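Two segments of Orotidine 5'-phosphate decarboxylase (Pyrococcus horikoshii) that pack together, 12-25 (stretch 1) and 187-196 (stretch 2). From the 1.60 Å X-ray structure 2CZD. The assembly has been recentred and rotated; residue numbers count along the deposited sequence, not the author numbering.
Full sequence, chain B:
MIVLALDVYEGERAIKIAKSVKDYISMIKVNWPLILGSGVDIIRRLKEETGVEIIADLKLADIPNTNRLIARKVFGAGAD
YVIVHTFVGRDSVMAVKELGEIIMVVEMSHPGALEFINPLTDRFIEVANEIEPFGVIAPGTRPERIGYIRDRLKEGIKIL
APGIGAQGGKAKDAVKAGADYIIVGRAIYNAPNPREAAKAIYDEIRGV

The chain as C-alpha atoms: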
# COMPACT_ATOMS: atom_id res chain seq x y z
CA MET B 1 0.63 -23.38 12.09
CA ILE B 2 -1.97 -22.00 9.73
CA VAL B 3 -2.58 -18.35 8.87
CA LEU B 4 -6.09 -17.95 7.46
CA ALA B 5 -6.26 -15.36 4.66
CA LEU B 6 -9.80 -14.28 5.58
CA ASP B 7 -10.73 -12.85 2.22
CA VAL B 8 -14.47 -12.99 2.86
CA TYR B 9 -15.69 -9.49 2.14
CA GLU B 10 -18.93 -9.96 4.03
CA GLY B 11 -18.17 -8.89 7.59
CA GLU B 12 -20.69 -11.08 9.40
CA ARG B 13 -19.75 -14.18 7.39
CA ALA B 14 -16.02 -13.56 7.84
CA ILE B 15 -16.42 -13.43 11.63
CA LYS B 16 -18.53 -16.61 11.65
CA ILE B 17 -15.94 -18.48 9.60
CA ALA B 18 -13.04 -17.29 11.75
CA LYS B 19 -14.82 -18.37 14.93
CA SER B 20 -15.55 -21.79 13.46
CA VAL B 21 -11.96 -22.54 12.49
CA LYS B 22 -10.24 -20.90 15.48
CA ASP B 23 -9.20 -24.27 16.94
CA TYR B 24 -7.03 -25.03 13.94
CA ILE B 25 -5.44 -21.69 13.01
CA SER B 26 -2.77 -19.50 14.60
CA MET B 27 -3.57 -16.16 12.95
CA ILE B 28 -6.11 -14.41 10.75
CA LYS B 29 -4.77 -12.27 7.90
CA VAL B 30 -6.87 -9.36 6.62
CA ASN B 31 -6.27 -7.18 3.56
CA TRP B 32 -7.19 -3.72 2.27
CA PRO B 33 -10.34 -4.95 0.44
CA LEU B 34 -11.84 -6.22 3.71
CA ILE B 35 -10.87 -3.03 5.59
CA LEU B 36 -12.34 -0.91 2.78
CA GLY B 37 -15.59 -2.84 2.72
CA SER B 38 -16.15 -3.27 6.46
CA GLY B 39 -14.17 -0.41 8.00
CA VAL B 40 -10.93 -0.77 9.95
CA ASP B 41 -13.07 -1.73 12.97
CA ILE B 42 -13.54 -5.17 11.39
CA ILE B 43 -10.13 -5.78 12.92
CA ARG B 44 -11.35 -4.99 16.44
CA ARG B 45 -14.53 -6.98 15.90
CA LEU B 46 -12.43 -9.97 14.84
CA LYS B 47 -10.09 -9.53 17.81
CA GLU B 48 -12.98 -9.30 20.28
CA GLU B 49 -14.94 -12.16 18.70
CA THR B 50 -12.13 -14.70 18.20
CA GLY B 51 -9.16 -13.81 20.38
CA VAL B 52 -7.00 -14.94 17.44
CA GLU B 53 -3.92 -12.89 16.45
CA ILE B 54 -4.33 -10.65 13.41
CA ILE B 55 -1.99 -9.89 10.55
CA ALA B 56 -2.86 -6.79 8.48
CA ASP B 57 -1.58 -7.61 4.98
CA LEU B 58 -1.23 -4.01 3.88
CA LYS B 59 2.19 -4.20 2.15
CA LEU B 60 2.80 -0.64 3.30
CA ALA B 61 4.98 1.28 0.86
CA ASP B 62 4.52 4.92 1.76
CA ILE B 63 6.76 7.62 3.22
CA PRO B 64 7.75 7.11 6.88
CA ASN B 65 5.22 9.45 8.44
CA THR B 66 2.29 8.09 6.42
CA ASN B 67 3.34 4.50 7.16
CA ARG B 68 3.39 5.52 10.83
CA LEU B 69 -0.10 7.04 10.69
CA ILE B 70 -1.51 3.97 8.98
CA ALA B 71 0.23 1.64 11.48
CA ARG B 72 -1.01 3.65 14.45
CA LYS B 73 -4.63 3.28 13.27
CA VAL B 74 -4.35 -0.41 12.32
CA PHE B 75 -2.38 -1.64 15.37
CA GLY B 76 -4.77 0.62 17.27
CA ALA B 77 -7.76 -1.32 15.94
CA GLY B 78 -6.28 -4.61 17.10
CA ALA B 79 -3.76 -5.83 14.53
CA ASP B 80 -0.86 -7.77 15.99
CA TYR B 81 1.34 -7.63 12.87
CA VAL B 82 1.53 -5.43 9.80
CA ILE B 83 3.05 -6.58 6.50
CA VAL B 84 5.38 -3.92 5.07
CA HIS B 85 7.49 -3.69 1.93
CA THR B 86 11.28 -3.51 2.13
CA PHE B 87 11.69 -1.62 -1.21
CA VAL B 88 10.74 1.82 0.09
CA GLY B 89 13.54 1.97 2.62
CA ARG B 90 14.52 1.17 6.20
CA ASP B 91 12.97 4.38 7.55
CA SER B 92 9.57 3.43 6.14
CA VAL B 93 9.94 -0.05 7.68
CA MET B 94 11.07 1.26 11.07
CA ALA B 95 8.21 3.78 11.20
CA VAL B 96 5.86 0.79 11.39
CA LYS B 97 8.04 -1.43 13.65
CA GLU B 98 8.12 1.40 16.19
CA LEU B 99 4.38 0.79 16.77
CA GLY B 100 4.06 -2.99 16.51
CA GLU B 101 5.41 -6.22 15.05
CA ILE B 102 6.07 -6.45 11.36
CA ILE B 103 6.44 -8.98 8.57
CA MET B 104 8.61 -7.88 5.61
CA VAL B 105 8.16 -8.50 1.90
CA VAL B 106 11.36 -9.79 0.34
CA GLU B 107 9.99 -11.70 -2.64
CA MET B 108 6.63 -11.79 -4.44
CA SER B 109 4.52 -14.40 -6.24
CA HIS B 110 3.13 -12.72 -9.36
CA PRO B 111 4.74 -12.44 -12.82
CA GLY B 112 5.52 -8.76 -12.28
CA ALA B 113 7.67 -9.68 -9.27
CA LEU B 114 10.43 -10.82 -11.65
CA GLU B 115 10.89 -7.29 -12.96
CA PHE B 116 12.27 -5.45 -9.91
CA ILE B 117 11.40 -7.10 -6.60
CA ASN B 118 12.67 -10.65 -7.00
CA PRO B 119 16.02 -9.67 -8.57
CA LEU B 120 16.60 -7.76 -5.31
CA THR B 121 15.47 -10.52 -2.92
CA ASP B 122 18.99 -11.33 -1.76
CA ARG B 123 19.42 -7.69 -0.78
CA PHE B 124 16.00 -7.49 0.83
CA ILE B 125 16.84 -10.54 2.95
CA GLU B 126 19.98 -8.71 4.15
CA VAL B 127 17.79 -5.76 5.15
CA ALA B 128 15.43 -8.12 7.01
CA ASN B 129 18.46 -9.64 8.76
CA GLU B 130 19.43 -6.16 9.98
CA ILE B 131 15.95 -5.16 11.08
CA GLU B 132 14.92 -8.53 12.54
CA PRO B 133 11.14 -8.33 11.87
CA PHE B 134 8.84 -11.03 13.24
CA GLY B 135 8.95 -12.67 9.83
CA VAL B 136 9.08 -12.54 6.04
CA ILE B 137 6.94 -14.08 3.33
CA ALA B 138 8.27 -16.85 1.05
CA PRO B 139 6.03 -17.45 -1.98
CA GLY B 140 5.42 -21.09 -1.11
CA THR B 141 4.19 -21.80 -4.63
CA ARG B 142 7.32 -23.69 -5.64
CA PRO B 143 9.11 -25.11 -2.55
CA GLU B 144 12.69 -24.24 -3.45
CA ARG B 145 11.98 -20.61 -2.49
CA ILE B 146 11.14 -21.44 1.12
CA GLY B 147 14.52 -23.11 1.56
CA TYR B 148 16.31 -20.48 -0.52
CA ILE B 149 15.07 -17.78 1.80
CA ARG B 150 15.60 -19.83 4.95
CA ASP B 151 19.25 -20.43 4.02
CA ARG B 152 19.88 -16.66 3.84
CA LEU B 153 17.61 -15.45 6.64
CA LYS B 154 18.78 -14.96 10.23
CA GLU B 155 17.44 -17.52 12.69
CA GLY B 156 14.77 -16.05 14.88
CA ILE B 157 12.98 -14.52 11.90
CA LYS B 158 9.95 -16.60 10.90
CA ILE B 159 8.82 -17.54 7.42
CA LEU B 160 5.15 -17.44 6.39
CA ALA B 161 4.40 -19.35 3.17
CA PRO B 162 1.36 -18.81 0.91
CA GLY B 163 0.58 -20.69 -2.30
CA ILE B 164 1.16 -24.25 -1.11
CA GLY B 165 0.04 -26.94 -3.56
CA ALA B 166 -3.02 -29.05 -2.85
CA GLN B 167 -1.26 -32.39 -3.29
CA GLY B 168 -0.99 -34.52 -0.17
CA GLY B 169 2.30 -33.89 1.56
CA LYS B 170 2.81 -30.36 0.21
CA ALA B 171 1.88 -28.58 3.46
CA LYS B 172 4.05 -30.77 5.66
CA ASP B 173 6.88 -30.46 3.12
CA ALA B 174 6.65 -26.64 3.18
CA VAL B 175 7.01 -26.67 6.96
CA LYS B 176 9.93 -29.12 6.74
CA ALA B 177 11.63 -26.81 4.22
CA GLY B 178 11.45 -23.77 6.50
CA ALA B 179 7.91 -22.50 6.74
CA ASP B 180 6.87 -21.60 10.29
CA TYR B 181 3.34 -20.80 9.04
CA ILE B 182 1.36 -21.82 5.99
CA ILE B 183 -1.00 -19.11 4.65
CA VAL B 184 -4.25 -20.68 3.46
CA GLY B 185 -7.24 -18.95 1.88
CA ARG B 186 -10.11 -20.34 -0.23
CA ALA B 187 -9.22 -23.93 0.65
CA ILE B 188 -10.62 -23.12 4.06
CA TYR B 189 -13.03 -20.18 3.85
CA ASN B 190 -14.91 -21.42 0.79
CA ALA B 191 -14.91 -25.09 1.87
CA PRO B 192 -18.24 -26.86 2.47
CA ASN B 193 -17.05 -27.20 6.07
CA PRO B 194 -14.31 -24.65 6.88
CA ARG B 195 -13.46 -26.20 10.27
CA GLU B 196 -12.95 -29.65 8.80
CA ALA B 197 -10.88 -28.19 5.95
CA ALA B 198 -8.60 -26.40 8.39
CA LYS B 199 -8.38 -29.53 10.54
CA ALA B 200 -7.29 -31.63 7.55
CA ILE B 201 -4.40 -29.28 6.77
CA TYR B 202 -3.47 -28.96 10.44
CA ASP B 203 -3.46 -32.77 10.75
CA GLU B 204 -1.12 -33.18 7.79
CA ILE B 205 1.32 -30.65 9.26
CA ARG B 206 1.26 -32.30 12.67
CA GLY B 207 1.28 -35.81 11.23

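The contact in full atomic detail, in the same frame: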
# COMPACT_ATOMS: atom_id res chain seq x y z
N GLU B 12 -20.06 -10.09 8.54
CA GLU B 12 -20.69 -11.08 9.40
C GLU B 12 -20.24 -12.51 9.07
O GLU B 12 -19.97 -13.30 9.98
CB GLU B 12 -22.21 -10.99 9.31
CG GLU B 12 -22.79 -9.70 9.84
CD GLU B 12 -22.41 -9.44 11.29
OE1 GLU B 12 -22.62 -10.33 12.14
OE2 GLU B 12 -21.89 -8.34 11.58
N ARG B 13 -20.16 -12.84 7.79
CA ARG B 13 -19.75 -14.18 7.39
C ARG B 13 -18.29 -14.42 7.76
O ARG B 13 -17.92 -15.50 8.25
CB ARG B 13 -19.94 -14.37 5.89
CG ARG B 13 -19.82 -15.82 5.46
CD ARG B 13 -20.46 -16.05 4.09
NE ARG B 13 -19.56 -15.74 2.99
CZ ARG B 13 -18.63 -16.56 2.53
NH1 ARG B 13 -17.85 -16.18 1.52
NH2 ARG B 13 -18.47 -17.76 3.08
N ALA B 14 -17.44 -13.43 7.52
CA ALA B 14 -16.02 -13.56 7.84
C ALA B 14 -15.81 -13.90 9.32
O ALA B 14 -15.01 -14.77 9.66
CB ALA B 14 -15.29 -12.28 7.49
N ILE B 15 -16.54 -13.21 10.20
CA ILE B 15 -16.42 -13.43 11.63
C ILE B 15 -16.89 -14.84 12.00
O ILE B 15 -16.26 -15.51 12.82
CB ILE B 15 -17.23 -12.36 12.41
CG1 ILE B 15 -16.57 -11.00 12.21
CG2 ILE B 15 -17.30 -12.71 13.88
CD1 ILE B 15 -17.36 -9.85 12.83
N LYS B 16 -17.99 -15.28 11.39
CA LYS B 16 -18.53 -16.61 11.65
C LYS B 16 -17.53 -17.69 11.24
O LYS B 16 -17.32 -18.65 11.97
CB LYS B 16 -19.84 -16.82 10.90
CG LYS B 16 -21.00 -16.04 11.48
CD LYS B 16 -22.32 -16.41 10.81
CE LYS B 16 -23.50 -15.71 11.50
NZ LYS B 16 -23.37 -14.23 11.45
N ILE B 17 -16.92 -17.51 10.08
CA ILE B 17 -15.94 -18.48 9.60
C ILE B 17 -14.71 -18.50 10.51
O ILE B 17 -14.22 -19.57 10.88
CB ILE B 17 -15.53 -18.17 8.14
CG1 ILE B 17 -16.72 -18.42 7.20
CG2 ILE B 17 -14.34 -19.02 7.72
CD1 ILE B 17 -16.48 -18.01 5.77
N ALA B 18 -14.21 -17.33 10.89
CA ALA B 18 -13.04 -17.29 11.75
C ALA B 18 -13.30 -17.98 13.09
O ALA B 18 -12.45 -18.70 13.60
CB ALA B 18 -12.60 -15.83 11.98
N LYS B 19 -14.48 -17.76 13.66
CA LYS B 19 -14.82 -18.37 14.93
C LYS B 19 -14.89 -19.89 14.80
O LYS B 19 -14.47 -20.62 15.70
CB LYS B 19 -16.16 -17.84 15.44
CG LYS B 19 -16.42 -18.15 16.91
CD LYS B 19 -16.76 -19.63 17.14
CE LYS B 19 -16.25 -20.10 18.50
NZ LYS B 19 -14.74 -20.05 18.54
N SER B 20 -15.40 -20.36 13.67
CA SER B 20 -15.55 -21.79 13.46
C SER B 20 -14.23 -22.53 13.29
O SER B 20 -14.10 -23.69 13.68
CB SER B 20 -16.43 -22.05 12.25
OG SER B 20 -16.64 -23.44 12.07
N VAL B 21 -13.23 -21.87 12.71
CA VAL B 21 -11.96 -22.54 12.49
C VAL B 21 -10.87 -22.20 13.51
O VAL B 21 -9.77 -22.73 13.45
CB VAL B 21 -11.40 -22.22 11.08
CG1 VAL B 21 -12.46 -22.55 10.01
CG2 VAL B 21 -10.98 -20.75 11.01
N LYS B 22 -11.20 -21.33 14.47
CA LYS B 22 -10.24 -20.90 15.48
C LYS B 22 -9.36 -22.00 16.07
O LYS B 22 -8.16 -21.81 16.27
CB LYS B 22 -10.97 -20.20 16.63
CG LYS B 22 -10.04 -19.81 17.77
CD LYS B 22 -10.80 -19.08 18.86
CE LYS B 22 -9.89 -18.77 20.04
NZ LYS B 22 -10.66 -18.12 21.14
N ASP B 23 -9.95 -23.16 16.35
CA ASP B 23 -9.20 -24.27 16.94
C ASP B 23 -8.02 -24.75 16.11
O ASP B 23 -7.04 -25.27 16.66
CB ASP B 23 -10.14 -25.46 17.22
CG ASP B 23 -11.11 -25.19 18.36
OD1 ASP B 23 -11.99 -26.04 18.60
OD2 ASP B 23 -11.00 -24.15 19.04
N TYR B 24 -8.09 -24.55 14.80
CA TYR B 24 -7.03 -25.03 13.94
C TYR B 24 -6.17 -24.00 13.23
O TYR B 24 -5.44 -24.37 12.32
CB TYR B 24 -7.60 -26.00 12.90
CG TYR B 24 -8.32 -27.17 13.54
CD1 TYR B 24 -9.70 -27.19 13.62
CD2 TYR B 24 -7.60 -28.22 14.10
CE1 TYR B 24 -10.37 -28.25 14.24
CE2 TYR B 24 -8.26 -29.28 14.73
CZ TYR B 24 -9.64 -29.28 14.79
OH TYR B 24 -10.30 -30.33 15.42
N ILE B 25 -6.25 -22.73 13.64
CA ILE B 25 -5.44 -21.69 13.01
C ILE B 25 -4.70 -20.88 14.07
O ILE B 25 -5.13 -20.81 15.23
CB ILE B 25 -6.31 -20.74 12.14
CG1 ILE B 25 -7.34 -20.03 13.02
CG2 ILE B 25 -7.05 -21.55 11.08
CD1 ILE B 25 -7.99 -18.83 12.31
N ALA B 187 -9.15 -22.51 0.29
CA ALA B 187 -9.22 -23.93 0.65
C ALA B 187 -9.96 -24.10 1.96
O ALA B 187 -10.59 -25.14 2.20
CB ALA B 187 -7.83 -24.52 0.75
N ILE B 188 -9.90 -23.08 2.81
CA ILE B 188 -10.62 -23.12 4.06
C ILE B 188 -11.90 -22.28 4.05
O ILE B 188 -12.99 -22.81 4.30
CB ILE B 188 -9.74 -22.63 5.23
CG1 ILE B 188 -8.65 -23.67 5.52
CG2 ILE B 188 -10.55 -22.47 6.50
CD1 ILE B 188 -7.58 -23.18 6.53
N TYR B 189 -11.81 -20.98 3.75
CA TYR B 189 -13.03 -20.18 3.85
C TYR B 189 -14.16 -20.48 2.90
O TYR B 189 -15.31 -20.15 3.21
CB TYR B 189 -12.73 -18.67 3.85
CG TYR B 189 -12.13 -18.08 2.59
CD1 TYR B 189 -10.79 -17.66 2.57
CD2 TYR B 189 -12.91 -17.85 1.46
CE1 TYR B 189 -10.26 -17.02 1.45
CE2 TYR B 189 -12.39 -17.22 0.34
CZ TYR B 189 -11.06 -16.81 0.35
OH TYR B 189 -10.52 -16.19 -0.76
N ASN B 190 -13.86 -21.08 1.75
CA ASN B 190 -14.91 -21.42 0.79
C ASN B 190 -15.20 -22.93 0.79
O ASN B 190 -15.90 -23.44 -0.09
CB ASN B 190 -14.52 -20.95 -0.62
CG ASN B 190 -14.94 -19.51 -0.90
OD1 ASN B 190 -14.58 -18.93 -1.93
ND2 ASN B 190 -15.71 -18.92 0.02
N ALA B 191 -14.67 -23.64 1.78
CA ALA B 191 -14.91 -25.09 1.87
C ALA B 191 -16.34 -25.35 2.34
O ALA B 191 -16.96 -24.51 2.97
CB ALA B 191 -13.92 -25.74 2.85
N PRO B 192 -16.87 -26.54 2.03
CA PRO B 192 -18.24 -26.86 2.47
C PRO B 192 -18.28 -26.78 4.00
O PRO B 192 -19.28 -26.35 4.60
CB PRO B 192 -18.43 -28.28 1.96
CG PRO B 192 -17.65 -28.30 0.68
CD PRO B 192 -16.36 -27.54 1.08
N ASN B 193 -17.19 -27.22 4.62
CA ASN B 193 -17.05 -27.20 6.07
C ASN B 193 -15.67 -26.61 6.37
O ASN B 193 -14.67 -27.33 6.41
CB ASN B 193 -17.13 -28.61 6.63
CG ASN B 193 -17.14 -28.63 8.14
OD1 ASN B 193 -16.55 -27.76 8.81
ND2 ASN B 193 -17.78 -29.65 8.71
N PRO B 194 -15.60 -25.29 6.58
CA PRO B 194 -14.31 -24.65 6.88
C PRO B 194 -13.51 -25.28 8.03
O PRO B 194 -12.29 -25.44 7.95
CB PRO B 194 -14.70 -23.21 7.16
CG PRO B 194 -15.88 -22.99 6.26
CD PRO B 194 -16.67 -24.29 6.43
N ARG B 195 -14.17 -25.63 9.13
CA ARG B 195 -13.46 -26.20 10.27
C ARG B 195 -12.80 -27.52 9.91
O ARG B 195 -11.66 -27.77 10.27
CB ARG B 195 -14.42 -26.42 11.46
CG ARG B 195 -13.73 -26.95 12.70
CD ARG B 195 -14.71 -27.05 13.89
NE ARG B 195 -14.02 -27.25 15.17
CZ ARG B 195 -13.37 -28.35 15.52
NH1 ARG B 195 -12.77 -28.42 16.71
NH2 ARG B 195 -13.32 -29.40 14.70
N GLU B 196 -13.53 -28.38 9.19
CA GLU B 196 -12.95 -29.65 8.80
C GLU B 196 -11.83 -29.48 7.78
O GLU B 196 -10.86 -30.25 7.78
CB GLU B 196 -14.04 -30.59 8.26
CG GLU B 196 -14.86 -31.24 9.35
CD GLU B 196 -14.03 -32.17 10.22
OE1 GLU B 196 -13.33 -33.04 9.66
OE2 GLU B 196 -14.08 -32.03 11.45
O HOH W 1 -16.96 -24.65 9.80

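Stretch 1 is mostly one helix: from Glu-12 through Ser-20 the backbone holds helical phi/psi, with i to i+4 bonds such as Ile-17 N to Arg-13 O at 2.9 Å. Stretch 2 is an angular piece, the last turn of one helix (to Tyr-189), a short loop, and the first turn of another helix starting at Pro-194. The two segments are at least 167 residues apart in sequence where they touch, yet they bury 515 Å² in total. The CA atoms of Val-21 and Arg-195 lie 4.5 Å apart, against 6.7 Å for those of Ile-17 and Tyr-189, so the backbones come closer at the later of these two pairs.

The apolar fit involves Ile-17 and Val-21, one helical turn apart. Ile-17 points its CA-to-CB bond toward stretch 2 and, with chi1 at m and chi2 at t, extends CD1 to 3.5 Å from Tyr-189 O. Its other branch is placed differently: CG2 lies 4.2 Å from Tyr-189 CB and 4.2 Å from Pro-194 CB, so this methyl fits between the end of the first helix and the start of the second. The Tyr-189 ring takes little part, because chi1 near +65° leads the end of that side chain away.

Val-21 fills the next hollow with a single methyl. Its CG1 is 4.0 Å from Ile-188 CG2, 3.7 Å from Pro-194 CB, and 3.5 Å from Pro-194 C; it is also 3.6 Å from Arg-195 N. Side chain and backbone together thus form the wall of this pocket. Pro-194, pointing toward stretch 1, is the shared bump that both Ile-17 and Val-21 grip. The turn carrying it is braced by an N-cap: Asn-193 OD1 accepts from Glu-196 N at 3.1 Å, answering an amide that the first turn of a helix would otherwise leave unpaired.

Arg-195 has the largest covered area of any residue in the contact, 131 Å². Its CA-to-CB bond runs sideways, but with chi1, chi2 and chi3 all at t the chain stays extended and carries the guanidinium to stretch 1. Along the way Arg-195 CG passes 3.4 Å from Ser-20 O. At the tip, Arg-195 NH1 donates to Asp-23 OD1 at 3.1 Å with an angle of 155°, a salt bridge lying near the guanidinium plane. Tyr-24 CE1 sits over one guanidinium face, 3.2 Å from Arg-195 NH2, while that nitrogen lies at the edge of the tyrosine ring; the groups are therefore not stacked face to face. Arg-195 NH2 also makes a weak hydrogen bond to Tyr-24 OH, 3.2 Å long but bent to 124°.

A water fills the gap beside Ser-20. It accepts from Arg-195 N at 3.0 Å and bonds Ser-20 OG at 2.6 Å, linking the two stretches. Near Ile-17, Arg-13 offers looser cover: Arg-13 NH1 is 3.8 Å from Asn-190 ND2, and Arg-13 NH2 is 4.0 Å from Tyr-189 O.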